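Local coordinates for protein BIFUNCTIONAL PROTEIN Proline utilization A (PutA) (Corynebacterium freiburgense, PDB 5UX5) that catalyses the two-step oxidation of proline to glutamate, pairing an FAD-dependent proline dehydrogenase with an NAD-dependent aldehyde dehydrogenase in one chain, at residues Leu152-Leu157 and Thr400-Ala405; Thr191-Gln196 and Glu211-Leu216. All blocks are in the same frame, centred on the assembly; numbering follows the deposited sequence.

Interaction 1 of 2, residues Leu152-Leu157 and Thr400-Ala405; sequences LNVNLL and TPVVHA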
ATOM      1  N   LEU A 152     -11.915  -7.620  37.229  1.00 44.89           N
ATOM      2  CA  LEU A 152     -11.236  -8.142  36.036  1.00 36.42           C
ATOM      3  C   LEU A 152     -11.726  -7.443  34.770  1.00 42.71           C
ATOM      4  O   LEU A 152     -12.933  -7.336  34.538  1.00 48.63           O
ATOM      5  CB  LEU A 152     -11.472  -9.647  35.879  1.00 37.24           C
ATOM      6  CG  LEU A 152     -10.834 -10.648  36.848  1.00 39.98           C
ATOM      7  CD1 LEU A 152     -10.875 -12.036  36.250  1.00 38.83           C
ATOM      8  CD2 LEU A 152      -9.411 -10.266  37.244  1.00 37.89           C
ATOM      9  N   ASN A 153     -10.799  -6.993  33.933  1.00 44.80           N
ATOM     10  CA  ASN A 153     -11.145  -6.492  32.603  1.00 42.71           C
ATOM     11  C   ASN A 153     -11.100  -7.692  31.661  1.00 42.77           C
ATOM     12  O   ASN A 153     -10.024  -8.179  31.305  1.00 49.97           O
ATOM     13  CB  ASN A 153     -10.190  -5.376  32.172  1.00 36.54           C
ATOM     14  CG  ASN A 153     -10.392  -4.917  30.715  1.00 39.26           C
ATOM     15  OD1 ASN A 153      -9.616  -4.112  30.205  1.00 46.78           O
ATOM     16  ND2 ASN A 153     -11.433  -5.395  30.064  1.00 40.45           N
ATOM     17  N   VAL A 154     -12.264  -8.184  31.277  1.00 35.30           N
ATOM     18  CA  VAL A 154     -12.350  -9.335  30.393  1.00 34.84           C
ATOM     19  C   VAL A 154     -12.319  -8.838  28.952  1.00 39.01           C
ATOM     20  O   VAL A 154     -13.137  -8.002  28.548  1.00 37.96           O
ATOM     21  CB  VAL A 154     -13.604 -10.161  30.701  1.00 38.57           C
ATOM     22  CG1 VAL A 154     -13.672 -11.399  29.831  1.00 46.46           C
ATOM     23  CG2 VAL A 154     -13.567 -10.572  32.164  1.00 36.78           C
ATOM     24  N   ASN A 155     -11.349  -9.334  28.187  1.00 38.81           N
ATOM     25  CA  ASN A 155     -11.093  -8.901  26.817  1.00 42.00           C
ATOM     26  C   ASN A 155     -11.032 -10.130  25.924  1.00 40.63           C
ATOM     27  O   ASN A 155     -10.214 -11.029  26.156  1.00 40.86           O
ATOM     28  CB  ASN A 155      -9.776  -8.102  26.764  1.00 41.91           C
ATOM     29  CG  ASN A 155      -9.435  -7.554  25.373  1.00 43.90           C
ATOM     30  OD1 ASN A 155      -8.299  -7.671  24.929  1.00 46.08           O
ATOM     31  ND2 ASN A 155     -10.397  -6.936  24.704  1.00 44.55           N
ATOM     32  N   LEU A 156     -11.877 -10.164  24.899  1.00 40.05           N
ATOM     33  CA  LEU A 156     -11.979 -11.328  24.027  1.00 43.05           C
ATOM     34  C   LEU A 156     -10.987 -11.203  22.870  1.00 47.55           C
ATOM     35  O   LEU A 156     -11.057 -10.254  22.078  1.00 49.54           O
ATOM     36  CB  LEU A 156     -13.406 -11.486  23.513  1.00 34.32           C
ATOM     37  CG  LEU A 156     -13.582 -12.700  22.586  1.00 42.49           C
ATOM     38  CD1 LEU A 156     -13.362 -14.007  23.333  1.00 37.58           C
ATOM     39  CD2 LEU A 156     -14.957 -12.697  21.921  1.00 43.69           C
ATOM     40  N   LEU A 157     -10.052 -12.142  22.788  1.00 44.63           N
ATOM     41  CA  LEU A 157      -9.108 -12.216  21.682  1.00 38.57           C
ATOM     42  C   LEU A 157      -9.550 -13.277  20.674  1.00 45.93           C
ATOM     43  O   LEU A 157     -10.447 -14.083  20.934  1.00 46.72           O
ATOM     44  CB  LEU A 157      -7.704 -12.520  22.205  1.00 34.71           C
ATOM     45  CG  LEU A 157      -7.181 -11.564  23.287  1.00 36.29           C
ATOM     46  CD1 LEU A 157      -5.819 -12.035  23.835  1.00 34.28           C
ATOM     47  CD2 LEU A 157      -7.122 -10.118  22.809  1.00 30.90           C
ATOM     48  N   THR A 400      -7.713  -9.152  31.788  1.00 41.91           N
ATOM     49  CA  THR A 400      -7.872 -10.604  31.704  1.00 52.89           C
ATOM     50  C   THR A 400      -8.238 -11.014  30.282  1.00 54.31           C
ATOM     51  O   THR A 400      -9.400 -10.822  29.866  1.00 50.83           O
ATOM     52  CB  THR A 400      -8.927 -11.084  32.702  1.00 55.65           C
ATOM     53  OG1 THR A 400      -8.522 -10.723  34.026  1.00 58.41           O
ATOM     54  CG2 THR A 400      -9.108 -12.592  32.642  1.00 49.76           C
ATOM     55  N   PRO A 401      -7.308 -11.606  29.523  1.00 49.71           N
ATOM     56  CA  PRO A 401      -7.614 -12.015  28.148  1.00 40.66           C
ATOM     57  C   PRO A 401      -8.327 -13.353  28.132  1.00 44.02           C
ATOM     58  O   PRO A 401      -7.966 -14.285  28.856  1.00 54.20           O
ATOM     59  CB  PRO A 401      -6.234 -12.138  27.493  1.00 33.85           C
ATOM     60  CG  PRO A 401      -5.280 -12.375  28.630  1.00 42.46           C
ATOM     61  CD  PRO A 401      -6.003 -12.121  29.957  1.00 47.63           C
ATOM     62  N   VAL A 402      -9.367 -13.436  27.311  1.00 40.52           N
ATOM     63  CA  VAL A 402     -10.098 -14.679  27.120  1.00 45.96           C
ATOM     64  C   VAL A 402     -10.286 -14.926  25.626  1.00 43.79           C
ATOM     65  O   VAL A 402     -10.139 -14.026  24.790  1.00 38.63           O
ATOM     66  CB  VAL A 402     -11.456 -14.696  27.869  1.00 46.22           C
ATOM     67  CG1 VAL A 402     -11.240 -14.455  29.346  1.00 45.32           C
ATOM     68  CG2 VAL A 402     -12.391 -13.650  27.310  1.00 41.94           C
ATOM     69  N   VAL A 403     -10.607 -16.173  25.289  1.00 41.84           N
ATOM     70  CA  VAL A 403     -10.623 -16.588  23.897  1.00 46.71           C
ATOM     71  C   VAL A 403     -11.599 -17.743  23.686  1.00 58.83           C
ATOM     72  O   VAL A 403     -11.940 -18.484  24.614  1.00 56.47           O
ATOM     73  CB  VAL A 403      -9.191 -16.972  23.454  1.00 44.43           C
ATOM     74  CG1 VAL A 403      -8.770 -18.313  24.061  1.00 38.40           C
ATOM     75  CG2 VAL A 403      -9.076 -16.959  21.950  1.00 39.98           C
ATOM     76  N   HIS A 404     -12.084 -17.857  22.453  1.00 61.11           N
ATOM     77  CA  HIS A 404     -12.763 -19.057  21.997  1.00 68.93           C
ATOM     78  C   HIS A 404     -11.737 -20.169  21.780  1.00 71.68           C
ATOM     79  O   HIS A 404     -10.597 -19.912  21.389  1.00 76.24           O
ATOM     80  CB  HIS A 404     -13.523 -18.772  20.707  1.00 78.07           C
ATOM     81  CG  HIS A 404     -14.387 -19.907  20.259  1.00 85.78           C
ATOM     82  ND1 HIS A 404     -13.894 -20.989  19.559  1.00 84.52           N
ATOM     83  CD2 HIS A 404     -15.709 -20.137  20.431  1.00 88.61           C
ATOM     84  CE1 HIS A 404     -14.879 -21.833  19.313  1.00 86.33           C
ATOM     85  NE2 HIS A 404     -15.989 -21.339  19.831  1.00 90.97           N
ATOM     86  N   ALA A 405     -12.152 -21.416  22.040  1.00 70.46           N
ATOM     87  CA  ALA A 405     -11.207 -22.535  22.132  1.00 67.61           C
ATOM     88  C   ALA A 405     -10.302 -22.656  20.907  1.00 69.27           C
ATOM     89  O   ALA A 405      -9.079 -22.787  21.039  1.00 64.91           O
ATOM     90  CB  ALA A 405     -11.969 -23.840  22.361  1.00 72.35           C
TER
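V154 and V402 lie on one face of a parallel strand pair and cross obliquely, CG1 of V154 meeting CG2 of V402 at 3.6 Å. CG1 of V402 is anti to its carbonyl carbon (chi1 -57°), which puts CG2 between the backbone N and that carbon, facing V154. On the same face the methyls of L152 rest on OG1 of T400, with CD2 of L152 3.4 Å from it; this hydroxyl bonds to the carbonyl of L398. The opposite face pairs L157 with P401: they run side by side in the same direction, CD1 of L157 reaching CB of P401 at 3.7 Å, and helix 408-421 covers both.

Between the two faces runs the parallel ladder. N of T400 donates to O of N153 at 2.6 Å, and the carbonyl of T400 receives N of N155. Farther along, N of V402 reaches O of N155 at 2.8 Å, and N of L157 comes in almost along the C=O axis of V402. Buried backbone polarity is thus satisfied strand to strand in the proline dehydrogenase barrel, while the leucines, valines and P401 pack on helices 136-147, 164-178 and 408-421, and N153 and N155 keep polar partners in S187 and Y399.

Interaction 2 of 2, residues Thr191-Gln196 and Glu211-Leu216; sequences TSVVAQ and ERLRPL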
ATOM      1  N   THR A 191     -12.704  -1.907  15.669  1.00 34.10           N
ATOM      2  CA  THR A 191     -12.349  -2.759  14.545  1.00 30.17           C
ATOM      3  C   THR A 191     -12.646  -4.222  14.803  1.00 34.53           C
ATOM      4  O   THR A 191     -12.570  -5.018  13.866  1.00 49.24           O
ATOM      5  CB  THR A 191     -10.885  -2.619  14.213  1.00 26.85           C
ATOM      6  OG1 THR A 191     -10.119  -3.209  15.264  1.00 38.81           O
ATOM      7  CG2 THR A 191     -10.558  -1.198  14.142  1.00 27.12           C
ATOM      8  N   SER A 192     -12.992  -4.603  16.027  1.00 36.32           N
ATOM      9  CA  SER A 192     -13.530  -5.938  16.235  1.00 33.82           C
ATOM     10  C   SER A 192     -15.028  -5.995  15.981  1.00 38.29           C
ATOM     11  O   SER A 192     -15.563  -7.087  15.766  1.00 49.20           O
ATOM     12  CB  SER A 192     -13.263  -6.406  17.663  1.00 34.69           C
ATOM     13  OG  SER A 192     -11.885  -6.387  17.977  1.00 29.39           O
ATOM     14  N   VAL A 193     -15.708  -4.844  15.986  1.00 32.45           N
ATOM     15  CA  VAL A 193     -17.154  -4.812  15.798  1.00 31.63           C
ATOM     16  C   VAL A 193     -17.519  -4.606  14.328  1.00 34.74           C
ATOM     17  O   VAL A 193     -18.538  -5.129  13.860  1.00 43.42           O
ATOM     18  CB  VAL A 193     -17.768  -3.741  16.712  1.00 31.80           C
ATOM     19  CG1 VAL A 193     -19.224  -3.533  16.410  1.00 32.83           C
ATOM     20  CG2 VAL A 193     -17.601  -4.149  18.161  1.00 31.99           C
ATOM     21  N   VAL A 194     -16.700  -3.864  13.594  1.00 30.78           N
ATOM     22  CA  VAL A 194     -16.840  -3.678  12.157  1.00 36.89           C
ATOM     23  C   VAL A 194     -15.520  -4.103  11.503  1.00 37.83           C
ATOM     24  O   VAL A 194     -14.468  -3.511  11.768  1.00 35.76           O
ATOM     25  CB  VAL A 194     -17.179  -2.220  11.807  1.00 35.23           C
ATOM     26  CG1 VAL A 194     -17.139  -2.007  10.302  1.00 34.50           C
ATOM     27  CG2 VAL A 194     -18.532  -1.859  12.342  1.00 45.17           C
ATOM     28  N   ALA A 195     -15.562  -5.133  10.668  1.00 40.34           N
ATOM     29  CA  ALA A 195     -14.337  -5.465   9.970  1.00 37.98           C
ATOM     30  C   ALA A 195     -14.156  -4.529   8.790  1.00 38.78           C
ATOM     31  O   ALA A 195     -15.123  -3.968   8.273  1.00 37.72           O
ATOM     32  CB  ALA A 195     -14.341  -6.905   9.488  1.00 43.86           C
ATOM     33  N   GLN A 196     -12.890  -4.383   8.359  1.00 42.28           N
ATOM     34  CA  GLN A 196     -12.518  -3.546   7.212  1.00 32.66           C
ATOM     35  C   GLN A 196     -13.020  -2.111   7.360  1.00 42.38           C
ATOM     36  O   GLN A 196     -13.543  -1.517   6.418  1.00 48.58           O
ATOM     37  CB  GLN A 196     -13.030  -4.158   5.906  1.00 31.79           C
ATOM     38  CG  GLN A 196     -12.389  -5.502   5.533  1.00 39.37           C
ATOM     39  CD  GLN A 196     -13.052  -6.201   4.341  1.00 41.70           C
ATOM     40  OE1 GLN A 196     -13.826  -5.607   3.595  1.00 38.89           O
ATOM     41  NE2 GLN A 196     -12.725  -7.471   4.155  1.00 52.40           N
ATOM     42  N   GLU A 211     -25.265   0.974  15.477  1.00 42.18           N
ATOM     43  CA  GLU A 211     -26.280  -0.023  15.168  1.00 45.39           C
ATOM     44  C   GLU A 211     -25.892  -1.394  15.709  1.00 44.39           C
ATOM     45  O   GLU A 211     -26.747  -2.158  16.179  1.00 53.28           O
ATOM     46  CB  GLU A 211     -26.498  -0.068  13.658  1.00 54.59           C
ATOM     47  CG  GLU A 211     -27.431  -1.145  13.185  1.00 65.39           C
ATOM     48  CD  GLU A 211     -27.405  -1.282  11.683  1.00 79.24           C
ATOM     49  OE1 GLU A 211     -27.146  -0.269  10.993  1.00 80.63           O
ATOM     50  OE2 GLU A 211     -27.628  -2.411  11.195  1.00 88.08           O
ATOM     51  N   ARG A 212     -24.608  -1.714  15.683  1.00 40.61           N
ATOM     52  CA  ARG A 212     -24.167  -3.029  16.128  1.00 44.27           C
ATOM     53  C   ARG A 212     -23.916  -3.115  17.626  1.00 48.15           C
ATOM     54  O   ARG A 212     -24.080  -4.200  18.200  1.00 52.23           O
ATOM     55  CB  ARG A 212     -22.900  -3.438  15.375  1.00 39.47           C
ATOM     56  CG  ARG A 212     -23.159  -3.790  13.934  1.00 36.29           C
ATOM     57  CD  ARG A 212     -21.883  -4.239  13.301  1.00 38.00           C
ATOM     58  NE  ARG A 212     -22.075  -4.736  11.952  1.00 37.24           N
ATOM     59  CZ  ARG A 212     -21.074  -5.099  11.161  1.00 38.87           C
ATOM     60  NH1 ARG A 212     -19.837  -4.997  11.610  1.00 44.55           N
ATOM     61  NH2 ARG A 212     -21.301  -5.572   9.936  1.00 35.66           N
ATOM     62  N   LEU A 213     -23.524  -2.010  18.277  1.00 40.84           N
ATOM     63  CA  LEU A 213     -23.126  -2.072  19.679  1.00 37.22           C
ATOM     64  C   LEU A 213     -24.271  -1.832  20.665  1.00 45.48           C
ATOM     65  O   LEU A 213     -24.137  -2.207  21.836  1.00 48.62           O
ATOM     66  CB  LEU A 213     -21.995  -1.082  19.957  1.00 34.86           C
ATOM     67  CG  LEU A 213     -20.593  -1.575  19.602  1.00 37.74           C
ATOM     68  CD1 LEU A 213     -19.631  -0.421  19.698  1.00 32.77           C
ATOM     69  CD2 LEU A 213     -20.198  -2.677  20.558  1.00 33.83           C
ATOM     70  N   ARG A 214     -25.397  -1.255  20.227  1.00 44.31           N
ATOM     71  CA  ARG A 214     -26.512  -1.011  21.144  1.00 42.43           C
ATOM     72  C   ARG A 214     -27.003  -2.271  21.860  1.00 42.65           C
ATOM     73  O   ARG A 214     -27.222  -2.199  23.079  1.00 43.79           O
ATOM     74  CB  ARG A 214     -27.667  -0.330  20.393  1.00 40.28           C
ATOM     75  CG  ARG A 214     -27.447   1.134  20.074  1.00 39.85           C
ATOM     76  CD  ARG A 214     -28.625   1.722  19.328  1.00 41.07           C
ATOM     77  NE  ARG A 214     -28.322   3.035  18.779  1.00 43.59           N
ATOM     78  CZ  ARG A 214     -28.169   3.266  17.478  1.00 50.60           C
ATOM     79  NH1 ARG A 214     -28.325   2.273  16.616  1.00 49.16           N
ATOM     80  NH2 ARG A 214     -27.860   4.479  17.033  1.00 50.81           N
ATOM     81  N   PRO A 215     -27.161  -3.431  21.220  1.00 47.04           N
ATOM     82  CA  PRO A 215     -27.518  -4.624  22.011  1.00 41.31           C
ATOM     83  C   PRO A 215     -26.533  -4.900  23.125  1.00 41.53           C
ATOM     84  O   PRO A 215     -26.940  -5.365  24.195  1.00 44.08           O
ATOM     85  CB  PRO A 215     -27.532  -5.764  20.983  1.00 41.68           C
ATOM     86  CG  PRO A 215     -27.491  -5.127  19.651  1.00 50.55           C
ATOM     87  CD  PRO A 215     -27.282  -3.660  19.767  1.00 50.16           C
ATOM     88  N   LEU A 216     -25.242  -4.629  22.905  1.00 41.59           N
ATOM     89  CA  LEU A 216     -24.242  -4.878  23.942  1.00 40.26           C
ATOM     90  C   LEU A 216     -24.400  -3.926  25.127  1.00 42.15           C
ATOM     91  O   LEU A 216     -24.244  -4.333  26.284  1.00 38.67           O
ATOM     92  CB  LEU A 216     -22.838  -4.746  23.366  1.00 39.20           C
ATOM     93  CG  LEU A 216     -21.793  -4.851  24.471  1.00 40.72           C
ATOM     94  CD1 LEU A 216     -21.657  -6.305  24.902  1.00 46.81           C
ATOM     95  CD2 LEU A 216     -20.468  -4.240  24.084  1.00 38.75           C
TER
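The segment 191-196 opens in a short, weakly bonded helix, where S192 turns its side chain to R170 of helix 164-178, and the contact with helix 202-221 begins at V193. Its side chain points at that helix and divides its work: CG1, anti to the backbone N (chi1 172°), lies 3.8 Å from CB of R212, while CG2 meets CD2 of L213 at 3.8 Å. V193 and R212 slide past each other in opposite directions, so the arginine runs back along the valine toward its carbonyl. Extended from CG to NE, R212 brings NH1 to within 2.6 Å of O of V193. The hydrogen bond lies on a carbonyl lone pair and near the guanidinium plane, though it is bent, with 134° at the hydrogen. V194 follows, crossing R212 at about a right angle, and its CG2 sits 3.5 Å from NH1. A195 turns to V161, and Q196 reaches the carbonyl of A747 through NE2.

The other terminal nitrogen of R212, NH2, forms a salt bridge with D164, so the guanidinium joins a backbone carbonyl to a carboxylate, and its charge probably strengthens both links. V193 and V194 also pack on L209, and L213 reaches L245 of helix 239-251. The contact therefore ties the short helix 190-193 and the loop after it, which follow strand 185-189, to helix 202-221, with helices 164-178 and 239-251 as neighbours.

In the fold
Both contacts belong to the proline dehydrogenase barrel, and interaction 2 is nested within the long chain loop that interaction 1 closes. Their centres are about 17 Å apart and their nearest atoms about 6 Å, without touching. Strand 185-189 connects them: it pairs with strand 151-157 of interaction 1 and leads directly into the short helix of interaction 2. Helix 164-178 borders both, packing on V154 and L156 in one and on S192 and L216 in the other. The flavin lies closer to interaction 1, with the side chain of N153 about 5 Å from FAD, whereas that of V193 is about 14 Å away.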